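Local coordinates for protein pseudopodium-enriched atypical kinase 1 (Homo sapiens, PDB 6BHC) that has a kinase fold but is a pseudokinase that dimerizes and probably scaffolds signalling complexes rather than catalysing phosphate transfer, at residues L350-L354 / W355-E359; S422-C425 / I426-L430; E15-G18 / K19-L23. The protein carries 1 engineered substitution. All coordinates share one frame; numbering follows the deposited sequence.

Contact 1 (L350-L354 / W355-E359)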
loop_
_atom_site.group_PDB
_atom_site.type_symbol
_atom_site.label_atom_id
_atom_site.label_comp_id
_atom_site.label_asym_id
_atom_site.label_seq_id
_atom_site.Cartn_x
_atom_site.Cartn_y
_atom_site.Cartn_z
ATOM N N LEU A 350 16.378 -9.147 -19.774
ATOM C CA LEU A 350 16.049 -7.740 -19.566
ATOM C C LEU A 350 15.590 -7.484 -18.137
ATOM O O LEU A 350 15.956 -6.470 -17.532
ATOM C CB LEU A 350 14.978 -7.305 -20.563
ATOM C CG LEU A 350 15.436 -7.247 -22.021
ATOM C CD1 LEU A 350 14.247 -7.140 -22.957
ATOM C CD2 LEU A 350 16.388 -6.080 -22.228
ATOM N N GLN A 351 14.787 -8.393 -17.578
ATOM C CA GLN A 351 14.395 -8.268 -16.178
ATOM C C GLN A 351 15.608 -8.334 -15.261
ATOM O O GLN A 351 15.675 -7.622 -14.251
ATOM C CB GLN A 351 13.391 -9.361 -15.819
ATOM C CG GLN A 351 12.040 -9.209 -16.494
ATOM C CD GLN A 351 11.189 -10.456 -16.377
ATOM O OE1 GLN A 351 11.708 -11.570 -16.305
ATOM N NE2 GLN A 351 9.873 -10.275 -16.356
ATOM N N CYS A 352 16.582 -9.183 -15.598
ATOM C CA CYS A 352 17.777 -9.296 -14.772
ATOM C C CYS A 352 18.624 -8.031 -14.839
ATOM O O CYS A 352 19.188 -7.602 -13.827
ATOM C CB CYS A 352 18.598 -10.513 -15.192
ATOM S SG CYS A 352 20.119 -10.717 -14.242
ATOM N N LEU A 353 18.735 -7.424 -16.024
ATOM C CA LEU A 353 19.514 -6.195 -16.142
ATOM C C LEU A 353 18.852 -5.035 -15.409
ATOM O O LEU A 353 19.546 -4.142 -14.909
ATOM C CB LEU A 353 19.720 -5.838 -17.616
ATOM C CG LEU A 353 20.465 -6.850 -18.490
ATOM C CD1 LEU A 353 20.610 -6.330 -19.915
ATOM C CD2 LEU A 353 21.826 -7.185 -17.897
ATOM N N LEU A 354 17.521 -5.032 -15.327
ATOM C CA LEU A 354 16.807 -3.930 -14.691
ATOM C C LEU A 354 16.770 -4.080 -13.174
ATOM O O LEU A 354 17.107 -3.142 -12.444
ATOM C CB LEU A 354 15.390 -3.836 -15.258
ATOM C CG LEU A 354 15.298 -3.308 -16.688
ATOM C CD1 LEU A 354 13.953 -3.653 -17.302
ATOM C CD2 LEU A 354 15.524 -1.803 -16.699
ATOM N N TRP A 355 16.357 -5.248 -12.683
ATOM C CA TRP A 355 16.245 -5.488 -11.249
ATOM C C TRP A 355 16.926 -6.761 -10.775
ATOM O O TRP A 355 17.263 -6.845 -9.587
ATOM C CB TRP A 355 14.772 -5.557 -10.824
ATOM C CG TRP A 355 13.929 -4.474 -11.402
ATOM C CD1 TRP A 355 13.832 -3.188 -10.962
ATOM C CD2 TRP A 355 13.055 -4.583 -12.530
ATOM N NE1 TRP A 355 12.951 -2.485 -11.751
ATOM C CE2 TRP A 355 12.461 -3.320 -12.720
ATOM C CE3 TRP A 355 12.719 -5.624 -13.401
ATOM C CZ2 TRP A 355 11.551 -3.070 -13.743
ATOM C CZ3 TRP A 355 11.814 -5.375 -14.417
ATOM C CH2 TRP A 355 11.240 -4.107 -14.579
ATOM N N GLY A 356 17.138 -7.747 -11.649
ATOM C CA GLY A 356 17.616 -9.056 -11.261
ATOM C C GLY A 356 18.995 -9.026 -10.641
ATOM O O GLY A 356 19.619 -7.968 -10.513
ATOM N N PRO A 357 19.498 -10.196 -10.246
ATOM C CA PRO A 357 20.781 -10.241 -9.533
ATOM C C PRO A 357 21.904 -9.635 -10.361
ATOM O O PRO A 357 21.984 -9.829 -11.576
ATOM C CB PRO A 357 21.002 -11.738 -9.285
ATOM C CG PRO A 357 20.137 -12.431 -10.279
ATOM C CD PRO A 357 18.948 -11.540 -10.486
ATOM N N ARG A 358 22.767 -8.881 -9.686
ATOM C CA ARG A 358 23.846 -8.164 -10.345
ATOM C C ARG A 358 25.049 -9.081 -10.547
ATOM O O ARG A 358 25.071 -10.233 -10.105
ATOM C CB ARG A 358 24.236 -6.931 -9.534
ATOM C CG ARG A 358 23.066 -6.051 -9.135
ATOM C CD ARG A 358 22.365 -5.473 -10.351
ATOM N NE ARG A 358 21.191 -4.693 -9.974
ATOM C CZ ARG A 358 20.394 -4.077 -10.839
ATOM N NH1 ARG A 358 19.345 -3.391 -10.405
ATOM N NH2 ARG A 358 20.646 -4.146 -12.139
ATOM N N GLU A 359 26.072 -8.551 -11.222
ATOM C CA GLU A 359 27.295 -9.311 -11.444
ATOM C C GLU A 359 28.031 -9.612 -10.145
ATOM O O GLU A 359 28.867 -10.521 -10.120
ATOM C CB GLU A 359 28.213 -8.556 -12.408
ATOM C CG GLU A 359 27.603 -8.316 -13.784
ATOM C CD GLU A 359 28.520 -7.534 -14.707
ATOM O OE1 GLU A 359 29.605 -7.111 -14.253
ATOM O OE2 GLU A 359 28.158 -7.343 -15.887
#
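The C-terminal end of helix 343-354, probably the last helix of the kinase C-lobe, is closed where Gln351, Leu353 and Leu354 meet Trp355, Gly356 and Arg358. Gln351 O is gripped twice: Trp355 N lies 2.9 Å from it with a nearly straight bond (169°), and Gly356 N reaches the same oxygen at 3.0 Å, so a final i to i+4 bond is joined by a wider i to i+5 one. The chain passes so close to the helix here, with Gly356 CA 3.5 Å from Cys352 CA, that a beta carbon on Gly356 would collide with the latter.

The indole of Trp355 folds back beside the side chain of Leu354, its CG anti to the carbonyl carbon (chi1 -45°). Leu354 CB sits over the six-membered ring, 3.7 Å from its centroid and 13° off the normal, a CH-pi contact, while Leu354 CD1 approaches Trp355 CH2 at 3.9 Å.

Arg358, its chain bent at chi2, offers two nitrogens to the helix end. NH1 is 3.0 Å from Leu354 O and NH2 is 3.0 Å from Leu353 O, both donors standing above their carbonyl planes; with Arg178 of helix 173-194, a second donor to Leu354 O, its positive charge would probably offset the partial negative charge at this helix end.

Trp355 packs on Leu410, Cys411 and Tyr414 of helix 406-417, and its NE1 bonds weakly to Glu407. With an alanine here, Leu354 CB would probably lose its cover, a gap would open against helix 406-417 and Glu407 would lose the weak indole bond. Cys352 faces Ile426 and Leu430 of helix 420-430.

Contact 2 (S422-C425 / I426-L430)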
loop_
_atom_site.group_PDB
_atom_site.type_symbol
_atom_site.label_atom_id
_atom_site.label_comp_id
_atom_site.label_asym_id
_atom_site.label_seq_id
_atom_site.Cartn_x
_atom_site.Cartn_y
_atom_site.Cartn_z
ATOM N N SER A 422 14.385 -20.405 -13.076
ATOM C CA SER A 422 14.405 -19.411 -14.144
ATOM C C SER A 422 15.587 -18.462 -13.993
ATOM O O SER A 422 16.180 -18.038 -14.991
ATOM C CB SER A 422 13.093 -18.626 -14.164
ATOM O OG SER A 422 13.060 -17.661 -13.128
ATOM N N LEU A 423 15.940 -18.111 -12.754
ATOM C CA LEU A 423 17.105 -17.259 -12.539
ATOM C C LEU A 423 18.391 -17.986 -12.903
ATOM O O LEU A 423 19.303 -17.392 -13.489
ATOM C CB LEU A 423 17.152 -16.783 -11.088
ATOM C CG LEU A 423 16.044 -15.839 -10.617
ATOM C CD1 LEU A 423 16.325 -15.370 -9.202
ATOM C CD2 LEU A 423 15.903 -14.653 -11.559
ATOM N N SER A 424 18.481 -19.275 -12.566
ATOM C CA SER A 424 19.685 -20.039 -12.870
ATOM C C SER A 424 19.929 -20.111 -14.372
ATOM O O SER A 424 21.080 -20.077 -14.823
ATOM C CB SER A 424 19.580 -21.442 -12.271
ATOM O OG SER A 424 20.729 -22.214 -12.575
ATOM N N CYS A 425 18.859 -20.205 -15.165
ATOM C CA CYS A 425 19.018 -20.235 -16.615
ATOM C C CYS A 425 19.461 -18.878 -17.154
ATOM O O CYS A 425 20.330 -18.807 -18.030
ATOM C CB CYS A 425 17.714 -20.680 -17.277
ATOM S SG CYS A 425 17.191 -22.355 -16.828
ATOM N N ILE A 426 18.880 -17.791 -16.639
ATOM C CA ILE A 426 19.239 -16.460 -17.121
ATOM C C ILE A 426 20.672 -16.114 -16.734
ATOM O O ILE A 426 21.420 -15.530 -17.528
ATOM C CB ILE A 426 18.241 -15.414 -16.593
ATOM C CG1 ILE A 426 16.845 -15.680 -17.156
ATOM C CG2 ILE A 426 18.693 -14.006 -16.955
ATOM C CD1 ILE A 426 16.792 -15.672 -18.671
ATOM N N VAL A 427 21.079 -16.467 -15.512
ATOM C CA VAL A 427 22.436 -16.170 -15.062
ATOM C C VAL A 427 23.458 -16.909 -15.916
ATOM O O VAL A 427 24.462 -16.330 -16.348
ATOM C CB VAL A 427 22.591 -16.512 -13.568
ATOM C CG1 VAL A 427 24.060 -16.540 -13.177
ATOM C CG2 VAL A 427 21.833 -15.509 -12.712
ATOM N N LYS A 428 23.215 -18.196 -16.183
ATOM C CA LYS A 428 24.170 -18.977 -16.962
ATOM C C LYS A 428 24.307 -18.447 -18.384
ATOM O O LYS A 428 25.362 -18.616 -19.006
ATOM C CB LYS A 428 23.762 -20.452 -16.967
ATOM C CG LYS A 428 24.034 -21.161 -15.645
ATOM C CD LYS A 428 23.759 -22.657 -15.724
ATOM C CE LYS A 428 22.271 -22.951 -15.832
ATOM N NZ LYS A 428 21.988 -24.412 -15.771
ATOM N N ILE A 429 23.266 -17.801 -18.912
ATOM C CA ILE A 429 23.382 -17.174 -20.225
ATOM C C ILE A 429 24.241 -15.918 -20.143
ATOM O O ILE A 429 25.063 -15.652 -21.028
ATOM C CB ILE A 429 21.986 -16.871 -20.799
ATOM C CG1 ILE A 429 21.220 -18.168 -21.059
ATOM C CG2 ILE A 429 22.096 -16.062 -22.084
ATOM C CD1 ILE A 429 19.803 -17.950 -21.555
ATOM N N LEU A 430 24.081 -15.134 -19.075
ATOM C CA LEU A 430 24.822 -13.888 -18.924
ATOM C C LEU A 430 26.250 -14.086 -18.434
ATOM O O LEU A 430 27.024 -13.124 -18.439
ATOM C CB LEU A 430 24.088 -12.951 -17.962
ATOM C CG LEU A 430 22.782 -12.346 -18.476
ATOM C CD1 LEU A 430 22.122 -11.515 -17.388
ATOM C CD2 LEU A 430 23.039 -11.507 -19.718
HETATM O O HOH W 1 19.950 -25.089 -13.324
#
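Peptide groups are the planar units between Ser424 and Lys428 and their neighbours, since neither 422-425 nor 426-430 carries an aromatic ring, amide, carboxylate or guanidinium side chain. Four backbone bonds join them in a continuous i to i+4 ladder: Ile426 N to Ser422 O, Val427 N to Leu423 O at 2.8 Å, Lys428 N to Ser424 O at 3.2 Å, and Ile429 N to Cys425 O.

On the outer side, the Lys428 chain runs past Ser424 O, one turn earlier. A bend at chi3 (-70°) brings Lys428 CE to 3.3 Å from Ser424 O and to 3.7 Å from Ser424 OG. The two polar ends do not bond directly: a water 3.1 Å from Ser424 OG accepts from Lys428 NZ at 3.3 Å and bridges them. With chi1 at 179° the hydroxyl of Ser424 swings away from its own N, to where the water lies.

Aliphatic branches rest on carbonyl oxygens in the same i to i+4 spacing. Ile429 CG1 is 3.2 Å from Cys425 O, and Ile426 CG1 is 3.3 Å from Ser422 O.

Leu423 packs on Trp381 and Leu382 of helix 371-396, Val427 on Phe362 and Phe365 of helix 359-367, and Ile426, Ile429 and Leu430 touch Ile349 or Cys352 of helix 343-354. With Leu423, Ile426 and Val427 buried while Cys425 and Lys428 are exposed, the arrangement is that of an amphipathic alpha-helix packed by one side into a helical bundle.

Contact 3 (E15-G18 / K19-L23)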
loop_
_atom_site.group_PDB
_atom_site.type_symbol
_atom_site.label_atom_id
_atom_site.label_comp_id
_atom_site.label_asym_id
_atom_site.label_seq_id
_atom_site.Cartn_x
_atom_site.Cartn_y
_atom_site.Cartn_z
ATOM N N GLU A 15 10.538 -24.970 6.536
ATOM C CA GLU A 15 9.211 -25.206 7.091
ATOM C C GLU A 15 8.381 -23.927 7.059
ATOM O O GLU A 15 7.634 -23.686 6.110
ATOM C CB GLU A 15 9.315 -25.737 8.520
ATOM C CG GLU A 15 10.156 -26.995 8.651
ATOM C CD GLU A 15 10.214 -27.513 10.073
ATOM O OE1 GLU A 15 9.493 -26.968 10.935
ATOM O OE2 GLU A 15 10.982 -28.463 10.330
ATOM N N VAL A 16 8.514 -23.110 8.106
ATOM C CA VAL A 16 7.823 -21.825 8.134
ATOM C C VAL A 16 8.365 -20.905 7.048
ATOM O O VAL A 16 7.631 -20.063 6.513
ATOM C CB VAL A 16 7.938 -21.192 9.535
ATOM C CG1 VAL A 16 7.229 -19.845 9.585
ATOM C CG2 VAL A 16 7.371 -22.130 10.589
ATOM N N VAL A 17 9.642 -21.059 6.690
ATOM C CA VAL A 17 10.230 -20.236 5.636
ATOM C C VAL A 17 9.498 -20.451 4.317
ATOM O O VAL A 17 9.327 -19.517 3.525
ATOM C CB VAL A 17 11.735 -20.536 5.505
ATOM C CG1 VAL A 17 12.384 -19.584 4.509
ATOM C CG2 VAL A 17 12.416 -20.445 6.863
ATOM N N GLY A 18 9.048 -21.681 4.063
ATOM C CA GLY A 18 8.296 -21.947 2.848
ATOM C C GLY A 18 6.922 -21.309 2.849
ATOM O O GLY A 18 6.414 -20.921 1.793
ATOM N N LYS A 19 6.304 -21.190 4.026
ATOM C CA LYS A 19 4.991 -20.557 4.124
ATOM C C LYS A 19 5.068 -19.073 3.787
ATOM O O LYS A 19 4.268 -18.564 2.992
ATOM C CB LYS A 19 4.422 -20.766 5.528
ATOM C CG LYS A 19 3.191 -19.935 5.841
ATOM C CD LYS A 19 2.000 -20.346 4.994
ATOM C CE LYS A 19 0.759 -19.559 5.388
ATOM N NZ LYS A 19 -0.443 -19.977 4.617
ATOM N N ILE A 20 6.027 -18.361 4.384
ATOM C CA ILE A 20 6.192 -16.937 4.099
ATOM C C ILE A 20 6.589 -16.729 2.643
ATOM O O ILE A 20 6.182 -15.750 2.004
ATOM C CB ILE A 20 7.221 -16.321 5.063
ATOM C CG1 ILE A 20 6.751 -16.478 6.510
ATOM C CG2 ILE A 20 7.471 -14.856 4.728
ATOM C CD1 ILE A 20 7.689 -15.872 7.521
ATOM N N ARG A 21 7.386 -17.648 2.096
ATOM C CA ARG A 21 7.758 -17.566 0.690
ATOM C C ARG A 21 6.536 -17.706 -0.209
ATOM O O ARG A 21 6.424 -17.019 -1.232
ATOM C CB ARG A 21 8.794 -18.643 0.374
ATOM C CG ARG A 21 9.316 -18.647 -1.049
ATOM C CD ARG A 21 10.402 -19.696 -1.178
ATOM N NE ARG A 21 11.448 -19.487 -0.180
ATOM C CZ ARG A 21 12.175 -20.459 0.360
ATOM N NH1 ARG A 21 13.106 -20.169 1.259
ATOM N NH2 ARG A 21 11.967 -21.721 0.009
ATOM N N SER A 22 5.604 -18.589 0.160
ATOM C CA SER A 22 4.390 -18.751 -0.629
ATOM C C SER A 22 3.461 -17.553 -0.485
ATOM O O SER A 22 2.780 -17.181 -1.448
ATOM C CB SER A 22 3.669 -20.038 -0.221
ATOM O OG SER A 22 2.486 -20.224 -0.978
ATOM N N LEU A 23 3.416 -16.941 0.702
ATOM C CA LEU A 23 2.558 -15.779 0.910
ATOM C C LEU A 23 3.012 -14.600 0.059
ATOM O O LEU A 23 2.195 -13.947 -0.599
ATOM C CB LEU A 23 2.537 -15.397 2.390
ATOM C CG LEU A 23 1.758 -16.314 3.332
ATOM C CD1 LEU A 23 1.950 -15.878 4.774
ATOM C CD2 LEU A 23 0.283 -16.325 2.965
#
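Val17 and Arg21 meet one turn apart in the first turns of helix 16-39, which probably belongs to the split helical dimerization region that flanks the kinase fold in this family.

Backbone bonding comes first. Val16 O receives Ile20 N at 3.2 Å in a bond close to straight (168°), and also a weak one from Lys19 N, whose angle of 121° is far from linear. Arg21 N to Val17 O, at 3.1 Å, and Ser22 N to Gly18 O, at 3.0 Å, continue the i to i+4 pattern, so each bond starts one residue after the last, in a regular alpha-helical ladder.

Packing across the turn is slight and surface-lying. The side chains of Val17 and Arg21 cross obliquely, with Val17 CG1 coming to 3.4 Å from Arg21 NH1. A bend at chi3 (-55°) turns the guanidinium back over the preceding turn, and Val17 O lies over one of its faces, offset toward the rim. This is a contact with the flat side of the group and not a bond to its N-H edge.

Charge is settled elsewhere: Arg21 NH1 forms a salt bridge with Asp383 of helix 371-396 in the same chain, which probably fixes the rotation of the guanidinium.

One side of the helix meets the second subunit: Val16, Ile20 and Leu23, with Lys19, pack on Asn380, Thr387, Leu388 and Ile384 of that chain respectively, in keeping with the three- and four-residue spacing of one helical side.

Lesser contacts are made by beta carbons: Lys19 CB lies 3.4 Å from Val16 O, and Ser22 CB lies 3.5 Å from Gly18 O.

In the fold
Along the chain contact 3 comes first, then contact 1 and contact 2, all on one side of the chain's centre. Contacts 1 and 2 adjoin, their centres about 10 Å apart: the end of helix 343-354 packs against helix 420-430, with Cys352 SG 3.8 Å from Leu430 CD1. Contact 3, on helix 16-39, lies about 24 Å between centres from each of the others and touches neither. Helix 371-396 relates the parts, receiving Leu423 of contact 2 and Arg21 of contact 3. The C-lobe end is thus joined to flanking helices, whose far arm in contact 3 reaches the second subunit, consistent with dimerization through helices outside the catalytic cleft.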